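Local coordinates for protein synaptotagmin-4 (Rattus norvegicus, PDB 1W15) that helps control the mobility of neuronal dense core vesicles by interacting with the kinesin KIF1A, and takes part in their capture at synapses when neuronal activity rises, at residues E93-I98 and G131-I136; E126-G131 and K146-C151. All blocks are in the same frame, centred on the assembly; numbering follows the deposited sequence.

In the fold
Both contacts hold helix 128-138 to the β-sandwich of this C2B domain, and they share G131. Contact 1, built from buried and mostly apolar residues, sets the middle of the helix against the turn before strand 98-106; its one hydrogen bond across the segments is weak. Contact 2 ties the start of the helix to strand 144-149, is only partly buried, and relies on polar chemistry, a serine, a histidine and a water. E135 and H132, from the helical segment of contact 1, pair with K146 and H148 of contact 2, by a salt bridge and a probable hydrogen bond, joining the two.

Contact 1 (E93-I98 and G131-I136); sequences ESLEEI and GHWKEI. With CA (calcium ion), chain C.
In the C2B β-sandwich, the type I turn L95-I98, which leads into strand 98-106, receives the indole of W133 from helix 128-138. The apolar contacts are made at the CZ2 corner of the ring. W133 CZ2 lies 3.5 Å from L95 CG, and on I98 it meets CG2 at 3.8 Å, so both ends of the turn touch the same corner of the indole. The I98 carbonyl is close as well, its O 3.2 Å from W133 CZ2, approaching the ring obliquely. A chi1 of -160°, which sets CG opposite the backbone N, stretches W133 out from the helix, and its NE1 meets L95 O near the ring plane in a weak hydrogen bond (3.4 Å, N-H...O 153°). That oxygen also accepts the turn's own bond from I98 N at 3.1 Å, so one carbonyl both closes the turn and engages the indole. Tryptophan suits this place because it offers a broad apolar surface together with an N-H for a buried carbonyl. L95 CD2 also approaches I136 CG2, the two side chains crossing at about a right angle, a tentative contact since I136 has two conformers. E96 and E97, in the middle of the turn, have their beta carbons directed away from the helix, and both are exposed, which suits their charge. Just before the turn, E93 O binds a calcium ion at 2.5 Å, which two waters also bind; this site is separate from that of D52, D106, S107 and E108. Strand 18-26 adds L23 beside W133 and I136 and Y25 beside L95, while L59 and H61 of strand 53-61 pack against I98.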
loop_
_atom_site.group_PDB
_atom_site.type_symbol
_atom_site.label_atom_id
_atom_site.label_comp_id
_atom_site.label_asym_id
_atom_site.label_seq_id
_atom_site.Cartn_x
_atom_site.Cartn_y
_atom_site.Cartn_z
ATOM N N GLU A 93 -3.064 -22.573 -14.008
ATOM C CA GLU A 93 -3.604 -22.902 -12.704
ATOM C C GLU A 93 -2.615 -22.786 -11.551
ATOM O O GLU A 93 -2.987 -22.972 -10.390
ATOM C CB GLU A 93 -4.248 -24.309 -12.744
ATOM C CG GLU A 93 -5.612 -24.316 -13.438
ATOM C CD GLU A 93 -6.443 -23.044 -13.156
ATOM O OE1 GLU A 93 -7.002 -22.906 -12.033
ATOM O OE2 GLU A 93 -6.532 -22.171 -14.075
ATOM N N SER A 94 -1.363 -22.487 -11.860
ATOM C CA SER A 94 -0.365 -22.276 -10.832
ATOM C C SER A 94 0.716 -21.336 -11.348
ATOM O O SER A 94 0.706 -20.968 -12.534
ATOM C CB SER A 94 0.274 -23.598 -10.451
ATOM O OG SER A 94 1.113 -24.058 -11.503
ATOM N N LEU A 95 1.650 -20.998 -10.455
ATOM C CA LEU A 95 2.791 -20.143 -10.750
ATOM C C LEU A 95 4.075 -20.910 -11.156
ATOM O O LEU A 95 5.169 -20.320 -11.257
ATOM C CB LEU A 95 3.074 -19.333 -9.506
ATOM C CG LEU A 95 2.561 -17.894 -9.375
ATOM C CD1 LEU A 95 1.395 -17.417 -10.307
ATOM C CD2 LEU A 95 2.433 -17.478 -7.953
ATOM N N GLU A 96 3.940 -22.223 -11.334
ATOM C CA GLU A 96 5.088 -23.087 -11.622
ATOM C C GLU A 96 5.978 -22.584 -12.776
ATOM O O GLU A 96 7.209 -22.570 -12.629
ATOM C CB GLU A 96 4.648 -24.546 -11.850
ATOM C CG GLU A 96 4.224 -24.871 -13.291
ATOM C CD GLU A 96 3.963 -26.352 -13.566
ATOM O OE1 GLU A 96 3.297 -27.020 -12.733
ATOM O OE2 GLU A 96 4.388 -26.853 -14.641
ATOM N N GLU A 97 5.357 -22.168 -13.892
ATOM C CA GLU A 97 6.092 -21.658 -15.079
ATOM C C GLU A 97 6.017 -20.150 -15.254
ATOM O O GLU A 97 6.369 -19.606 -16.317
ATOM C CB GLU A 97 5.580 -22.351 -16.346
ATOM C CG GLU A 97 6.007 -23.811 -16.396
ATOM C CD GLU A 97 5.467 -24.550 -17.607
ATOM O OE1 GLU A 97 6.100 -24.480 -18.694
ATOM O OE2 GLU A 97 4.415 -25.212 -17.471
ATOM N N ILE A 98 5.580 -19.460 -14.216
ATOM C CA ILE A 98 5.455 -18.010 -14.296
ATOM C C ILE A 98 6.700 -17.380 -13.692
ATOM O O ILE A 98 7.181 -17.837 -12.660
ATOM C CB ILE A 98 4.170 -17.586 -13.518
ATOM C CG1 ILE A 98 2.924 -18.151 -14.202
ATOM C CG2 ILE A 98 4.077 -16.059 -13.329
ATOM C CD1 ILE A 98 2.612 -17.578 -15.583
ATOM N N GLY A 131 13.723 -17.461 -3.263
ATOM C CA GLY A 131 13.061 -17.652 -1.944
ATOM C C GLY A 131 11.775 -16.836 -1.818
ATOM O O GLY A 131 10.802 -17.247 -1.182
ATOM N N HIS A 132 11.778 -15.649 -2.416
ATOM C CA HIS A 132 10.609 -14.779 -2.370
ATOM C C HIS A 132 9.475 -15.460 -3.160
ATOM O O HIS A 132 8.356 -15.558 -2.686
ATOM C CB HIS A 132 10.954 -13.386 -2.953
ATOM C CG HIS A 132 9.915 -12.334 -2.653
ATOM N ND1 HIS A 132 10.102 -10.990 -2.939
ATOM C CD2 HIS A 132 8.671 -12.430 -2.115
ATOM C CE1 HIS A 132 9.030 -10.304 -2.578
ATOM N NE2 HIS A 132 8.144 -11.151 -2.065
ATOM N N TRP A 133 9.809 -15.975 -4.357
ATOM C CA TRP A 133 8.815 -16.715 -5.156
ATOM C C TRP A 133 8.274 -17.972 -4.450
ATOM O O TRP A 133 7.084 -18.258 -4.514
ATOM C CB TRP A 133 9.415 -17.139 -6.475
ATOM C CG TRP A 133 8.396 -17.462 -7.534
ATOM C CD1 TRP A 133 8.103 -18.717 -8.069
ATOM C CD2 TRP A 133 7.531 -16.536 -8.201
ATOM N NE1 TRP A 133 7.151 -18.583 -9.054
ATOM C CE2 TRP A 133 6.775 -17.268 -9.148
ATOM C CE3 TRP A 133 7.333 -15.150 -8.112
ATOM C CZ2 TRP A 133 5.829 -16.663 -9.985
ATOM C CZ3 TRP A 133 6.391 -14.544 -8.956
ATOM C CH2 TRP A 133 5.650 -15.310 -9.879
ATOM N N LYS A 134 9.153 -18.730 -3.810
ATOM C CA LYS A 134 8.704 -19.906 -3.032
ATOM C C LYS A 134 7.648 -19.532 -1.960
ATOM O O LYS A 134 6.643 -20.246 -1.741
ATOM C CB LYS A 134 9.899 -20.624 -2.413
ATOM C CG LYS A 134 9.446 -21.785 -1.509
ATOM C CD LYS A 134 10.488 -22.831 -1.237
ATOM C CE LYS A 134 10.072 -23.694 -0.016
ATOM N NZ LYS A 134 8.758 -24.495 -0.172
ATOM N N GLU A 135 7.898 -18.405 -1.296
ATOM C CA GLU A 135 7.066 -17.953 -0.188
ATOM C C GLU A 135 5.685 -17.539 -0.739
ATOM O O GLU A 135 4.647 -17.923 -0.169
ATOM C CB GLU A 135 7.761 -16.818 0.584
ATOM C CG GLU A 135 7.235 -16.631 2.004
ATOM C CD GLU A 135 8.001 -15.575 2.807
ATOM O OE1 GLU A 135 9.165 -15.283 2.463
ATOM O OE2 GLU A 135 7.432 -15.046 3.796
ATOM N N ILE A 136 5.703 -16.809 -1.871
ATOM C CA ILE A 136 4.530 -16.401 -2.693
ATOM C C ILE A 136 3.598 -17.597 -3.097
ATOM O O ILE A 136 2.300 -17.504 -3.020
ATOM C CB ILE A 136 5.031 -15.645 -3.986
ATOM C CG1 ILE A 136 5.532 -14.222 -3.645
ATOM C CG2 ILE A 136 3.972 -15.598 -5.077
ATOM C CD1 ILE A 136 6.592 -13.702 -4.642
HETATM CA CA CA C . -4.211 -23.869 -8.401
HETATM O O HOH W 1 -2.424 -24.769 -7.838
HETATM O O HOH W 2 -4.763 -21.650 -8.792
#

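Contact 2 (E126-G131 and K146-C151); sequences EGSGGG and KWHMLC
S128, the first residue of helix 128-138, faces H148 of strand 144-149 with their CA atoms 6.3 Å apart, the nearest such pair between the two segments. The serine hydroxyl meets the imidazole at its edge, near the ring plane: S128 OG and H148 ND1 are 2.7 Å apart in a hydrogen bond whose donor could be either. H148 CG stands anti to its own carbonyl carbon (chi1 -66°), which sends the ring toward the helix start, where CE1 comes within 3.4 Å of S128 O. A water extends the link, 2.6 Å from S128 OG and accepting from M149 N at 2.8 Å, so the hydroxyl serves ring and strand backbone together. Serine suits the spot, being small and able to donate or accept a hydrogen bond. At G130 a beta carbon would probably come too close to G127 O; G127 is the N-cap residue, and its carbonyl accepts from G131 N. On its other side, H148 NE2 probably hydrogen-bonds to H132 ND1 of the same helix. A leucine in place of H148 would probably leave S128 OG and H132 ND1 without their ring-nitrogen partners and hold the helix start less firmly. H148 also packs on V21, L119 and L121, from both sheets. A helix inserted between the last two strands, here 114-121 and 144-149, is characteristic of synaptotagmin C2B domains.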
loop_
_atom_site.group_PDB
_atom_site.type_symbol
_atom_site.label_atom_id
_atom_site.label_comp_id
_atom_site.label_asym_id
_atom_site.label_seq_id
_atom_site.Cartn_x
_atom_site.Cartn_y
_atom_site.Cartn_z
ATOM N N GLU A 126 17.791 -17.697 -9.037
ATOM C CA GLU A 126 19.017 -18.096 -8.336
ATOM C C GLU A 126 19.111 -18.013 -6.791
ATOM O O GLU A 126 19.732 -18.896 -6.174
ATOM C CB GLU A 126 20.237 -17.443 -9.010
ATOM C CG GLU A 126 20.745 -18.258 -10.195
ATOM C CD GLU A 126 22.251 -18.158 -10.388
ATOM O OE1 GLU A 126 22.769 -17.021 -10.542
ATOM O OE2 GLU A 126 22.922 -19.225 -10.395
ATOM N N GLY A 127 18.541 -16.983 -6.161
ATOM C CA GLY A 127 18.547 -16.958 -4.685
ATOM C C GLY A 127 17.416 -16.152 -4.059
ATOM O O GLY A 127 16.328 -16.689 -3.739
ATOM N N SER A 128 17.712 -14.868 -3.846
ATOM C CA SER A 128 16.777 -13.856 -3.371
ATOM C C SER A 128 15.406 -14.082 -4.017
ATOM O O SER A 128 14.392 -14.282 -3.342
ATOM C CB SER A 128 17.326 -12.486 -3.854
ATOM O OG SER A 128 17.105 -11.456 -2.932
ATOM N N GLY A 129 15.427 -13.996 -5.358
ATOM C CA GLY A 129 14.239 -14.067 -6.232
ATOM C C GLY A 129 13.560 -15.410 -6.044
ATOM O O GLY A 129 12.343 -15.474 -5.832
ATOM N N GLY A 130 14.378 -16.473 -6.079
ATOM C CA GLY A 130 13.965 -17.818 -5.682
ATOM C C GLY A 130 13.177 -17.969 -4.372
ATOM O O GLY A 130 12.086 -18.575 -4.355
ATOM N N GLY A 131 13.723 -17.461 -3.263
ATOM C CA GLY A 131 13.061 -17.652 -1.944
ATOM C C GLY A 131 11.775 -16.836 -1.818
ATOM O O GLY A 131 10.802 -17.247 -1.182
ATOM N N LYS A 146 9.813 -7.880 0.188
ATOM C CA LYS A 146 11.225 -8.147 0.480
ATOM C C LYS A 146 12.071 -7.173 -0.322
ATOM O O LYS A 146 11.685 -6.814 -1.446
ATOM C CB LYS A 146 11.699 -9.548 0.053
ATOM C CG LYS A 146 10.901 -10.710 0.633
ATOM C CD LYS A 146 11.683 -12.073 0.508
ATOM C CE LYS A 146 10.857 -13.218 1.150
ATOM N NZ LYS A 146 10.438 -12.812 2.547
ATOM N N TRP A 147 13.180 -6.791 0.283
ATOM C CA TRP A 147 14.290 -6.093 -0.408
ATOM C C TRP A 147 15.143 -7.095 -1.168
ATOM O O TRP A 147 15.418 -8.199 -0.663
ATOM C CB TRP A 147 15.172 -5.397 0.619
ATOM C CG TRP A 147 14.663 -4.070 1.106
ATOM C CD1 TRP A 147 14.149 -3.765 2.368
ATOM C CD2 TRP A 147 14.654 -2.843 0.361
ATOM N NE1 TRP A 147 13.812 -2.427 2.419
ATOM C CE2 TRP A 147 14.142 -1.822 1.228
ATOM C CE3 TRP A 147 15.047 -2.495 -0.965
ATOM C CZ2 TRP A 147 13.986 -0.464 0.818
ATOM C CZ3 TRP A 147 14.926 -1.157 -1.370
ATOM C CH2 TRP A 147 14.366 -0.156 -0.478
ATOM N N HIS A 148 15.555 -6.747 -2.392
ATOM C CA HIS A 148 16.427 -7.588 -3.189
ATOM C C HIS A 148 17.559 -6.751 -3.733
ATOM O O HIS A 148 17.308 -5.625 -4.143
ATOM C CB HIS A 148 15.693 -8.112 -4.398
ATOM C CG HIS A 148 14.580 -9.035 -4.048
ATOM N ND1 HIS A 148 14.774 -10.390 -3.873
ATOM C CD2 HIS A 148 13.265 -8.802 -3.831
ATOM C CE1 HIS A 148 13.616 -10.967 -3.594
ATOM N NE2 HIS A 148 12.679 -10.028 -3.558
ATOM N N MET A 149 18.767 -7.306 -3.779
ATOM C CA MET A 149 19.885 -6.665 -4.540
ATOM C C MET A 149 19.586 -6.763 -6.033
ATOM O O MET A 149 19.050 -7.763 -6.507
ATOM C CB MET A 149 21.235 -7.341 -4.250
ATOM C CG MET A 149 21.666 -7.362 -2.746
ATOM S SD MET A 149 21.880 -5.697 -2.023
ATOM C CE MET A 149 23.063 -4.920 -3.117
ATOM N N LEU A 150 19.900 -5.707 -6.770
ATOM C CA LEU A 150 19.745 -5.690 -8.204
ATOM C C LEU A 150 21.003 -6.275 -8.871
ATOM O O LEU A 150 22.101 -6.131 -8.346
ATOM C CB LEU A 150 19.523 -4.238 -8.677
ATOM C CG LEU A 150 18.158 -3.684 -8.211
ATOM C CD1 LEU A 150 18.097 -2.174 -8.302
ATOM C CD2 LEU A 150 17.020 -4.270 -9.039
ATOM N N CYS A 151 20.816 -6.947 -9.996
ATOM C CA CYS A 151 21.910 -7.452 -10.824
ATOM C C CYS A 151 22.084 -6.623 -12.076
ATOM O O CYS A 151 21.240 -5.811 -12.424
ATOM C CB CYS A 151 21.590 -8.848 -11.294
ATOM S SG CYS A 151 21.661 -9.902 -9.870
HETATM O O HOH W 3 19.125 -9.899 -2.721
#